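Local coordinates for phosphotriesterase homology protein (Escherichia coli, PDB 1BF6) that hydrolyses phosphorylated glyceryl acetates as a two-zinc hydrolase of the phosphotriesterase family, and also acts on aromatic acetates and propionates, at residues A[262-265]-A[266-269]. Residues are numbered along the deposited sequence; the frame is centred on the assembly and turned at random.
Sequences TTFI and PQLR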
ATOM      1  N   THR A 262      12.011  12.156  -8.216  1.00 11.54           N
ATOM      2  CA  THR A 262      13.268  12.573  -8.842  1.00 10.76           C
ATOM      3  C   THR A 262      13.488  11.884 -10.180  1.00 10.46           C
ATOM      4  O   THR A 262      14.143  12.441 -11.067  1.00 10.92           O
ATOM      5  CB  THR A 262      14.493  12.273  -7.947  1.00 10.77           C
ATOM      6  OG1 THR A 262      14.637  10.854  -7.791  1.00  9.25           O
ATOM      7  CG2 THR A 262      14.349  12.933  -6.583  1.00 12.63           C
ATOM      8  N   THR A 263      12.882  10.710 -10.359  1.00  7.85           N
ATOM      9  CA  THR A 263      13.075   9.949 -11.583  1.00  6.69           C
ATOM     10  C   THR A 263      11.846   9.469 -12.350  1.00  6.84           C
ATOM     11  O   THR A 263      11.727   9.743 -13.539  1.00  7.41           O
ATOM     12  CB  THR A 263      14.002   8.724 -11.308  1.00  6.60           C
ATOM     13  OG1 THR A 263      15.197   9.166 -10.656  1.00  9.00           O
ATOM     14  CG2 THR A 263      14.343   7.994 -12.580  1.00  8.07           C
ATOM     15  N   PHE A 264      10.934   8.749 -11.691  1.00  4.98           N
ATOM     16  CA  PHE A 264       9.773   8.211 -12.391  1.00  4.75           C
ATOM     17  C   PHE A 264       8.795   9.253 -12.939  1.00  4.21           C
ATOM     18  O   PHE A 264       8.443   9.197 -14.115  1.00  6.26           O
ATOM     19  CB  PHE A 264       9.017   7.201 -11.521  1.00  3.58           C
ATOM     20  CG  PHE A 264       7.950   6.447 -12.274  1.00  5.06           C
ATOM     21  CD1 PHE A 264       8.284   5.387 -13.106  1.00  5.93           C
ATOM     22  CD2 PHE A 264       6.602   6.816 -12.169  1.00  6.53           C
ATOM     23  CE1 PHE A 264       7.302   4.700 -13.828  1.00  7.39           C
ATOM     24  CE2 PHE A 264       5.624   6.131 -12.886  1.00  8.06           C
ATOM     25  CZ  PHE A 264       5.974   5.077 -13.714  1.00  8.78           C
ATOM     26  N   ILE A 265       8.332  10.168 -12.088  1.00  6.75           N
ATOM     27  CA  ILE A 265       7.395  11.208 -12.533  1.00  6.62           C
ATOM     28  C   ILE A 265       8.022  12.077 -13.643  1.00  7.98           C
ATOM     29  O   ILE A 265       7.340  12.438 -14.601  1.00  6.90           O
ATOM     30  CB  ILE A 265       6.827  12.034 -11.342  1.00  9.15           C
ATOM     31  CG1 ILE A 265       5.937  11.127 -10.469  1.00  8.26           C
ATOM     32  CG2 ILE A 265       6.015  13.242 -11.845  1.00  6.28           C
ATOM     33  CD1 ILE A 265       4.791  10.458 -11.233  1.00  9.52           C
ATOM     34  N   PRO A 266       9.321  12.442 -13.518  1.00  7.63           N
ATOM     35  CA  PRO A 266       9.914  13.247 -14.601  1.00  6.84           C
ATOM     36  C   PRO A 266       9.842  12.492 -15.940  1.00  7.29           C
ATOM     37  O   PRO A 266       9.520  13.083 -16.963  1.00  7.95           O
ATOM     38  CB  PRO A 266      11.344  13.448 -14.125  1.00  4.41           C
ATOM     39  CG  PRO A 266      11.154  13.654 -12.664  1.00  8.90           C
ATOM     40  CD  PRO A 266      10.161  12.522 -12.310  1.00  5.98           C
ATOM     41  N   GLN A 267      10.059  11.173 -15.929  1.00  7.74           N
ATOM     42  CA  GLN A 267       9.982  10.372 -17.159  1.00  9.73           C
ATOM     43  C   GLN A 267       8.549  10.314 -17.672  1.00  8.90           C
ATOM     44  O   GLN A 267       8.311  10.304 -18.876  1.00  8.79           O
ATOM     45  CB  GLN A 267      10.524   8.945 -16.942  1.00 12.10           C
ATOM     46  CG  GLN A 267      12.018   8.895 -16.629  1.00 17.00           C
ATOM     47  CD  GLN A 267      12.508   7.515 -16.166  1.00 22.44           C
ATOM     48  OE1 GLN A 267      13.700   7.215 -16.257  1.00 26.32           O
ATOM     49  NE2 GLN A 267      11.603   6.695 -15.640  1.00 19.62           N
ATOM     50  N   LEU A 268       7.598  10.277 -16.738  1.00 10.31           N
ATOM     51  CA  LEU A 268       6.180  10.247 -17.069  1.00  9.35           C
ATOM     52  C   LEU A 268       5.801  11.583 -17.738  1.00  7.16           C
ATOM     53  O   LEU A 268       5.139  11.600 -18.773  1.00  7.44           O
ATOM     54  CB  LEU A 268       5.358  10.033 -15.792  1.00 12.12           C
ATOM     55  CG  LEU A 268       3.873   9.714 -15.978  1.00 12.40           C
ATOM     56  CD1 LEU A 268       3.720   8.498 -16.879  1.00 13.50           C
ATOM     57  CD2 LEU A 268       3.225   9.466 -14.615  1.00 12.05           C
ATOM     58  N   ARG A 269       6.225  12.695 -17.149  1.00  7.60           N
ATOM     59  CA  ARG A 269       5.936  14.004 -17.733  1.00  9.33           C
ATOM     60  C   ARG A 269       6.604  14.124 -19.115  1.00 10.48           C
ATOM     61  O   ARG A 269       6.010  14.645 -20.065  1.00 10.64           O
ATOM     62  CB  ARG A 269       6.395  15.136 -16.811  1.00  8.06           C
ATOM     63  CG  ARG A 269       5.523  15.341 -15.573  1.00  8.92           C
ATOM     64  CD  ARG A 269       5.827  16.648 -14.877  1.00 11.40           C
ATOM     65  NE  ARG A 269       7.227  16.721 -14.462  1.00 11.10           N
ATOM     66  CZ  ARG A 269       7.651  16.674 -13.202  1.00 14.34           C
ATOM     67  NH1 ARG A 269       6.789  16.598 -12.194  1.00  9.94           N
ATOM     68  NH2 ARG A 269       8.955  16.731 -12.947  1.00 15.27           N
TER
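Q267 runs alongside T263, four residues back on helix 259-270, the two side chains pointing the same way. Its CG lies 3.2 Å from T263 O, and its amide OE1 stands 3.8 Å from the T263 methyl CG2. With T263 OG1 beside the backbone N (chi1 -52°), that methyl is left anti to the N, next to the carbonyl carbon and alongside the Q267 amide. The helix bonds Q267 N to T263 O, L268 N to F264 O and R269 N to I265 O join the two turns, the last at 2.8 Å. P266, just ahead of Q267, has no N-H to give, and the helix kinks there; its ring atom CG rests 3.6 Å from T262 O. In this TIM-barrel-type fold of the phosphotriesterase family, F264 packs against helix 218-230, while I265 and L268 face helix 275-289. I265 CD1 touches L268 CD2 at 3.9 Å. R269 bends at chi3 (-59°), bringing its guanidinium back so that NH1 lies 3.5 Å from I265 CG2; NH1 also hydrogen-bonds Q275 OE1. Cut back to an alanine, Q267 would probably lose its cover over T263 O and beside the T263 methyl, along with its contact to I222.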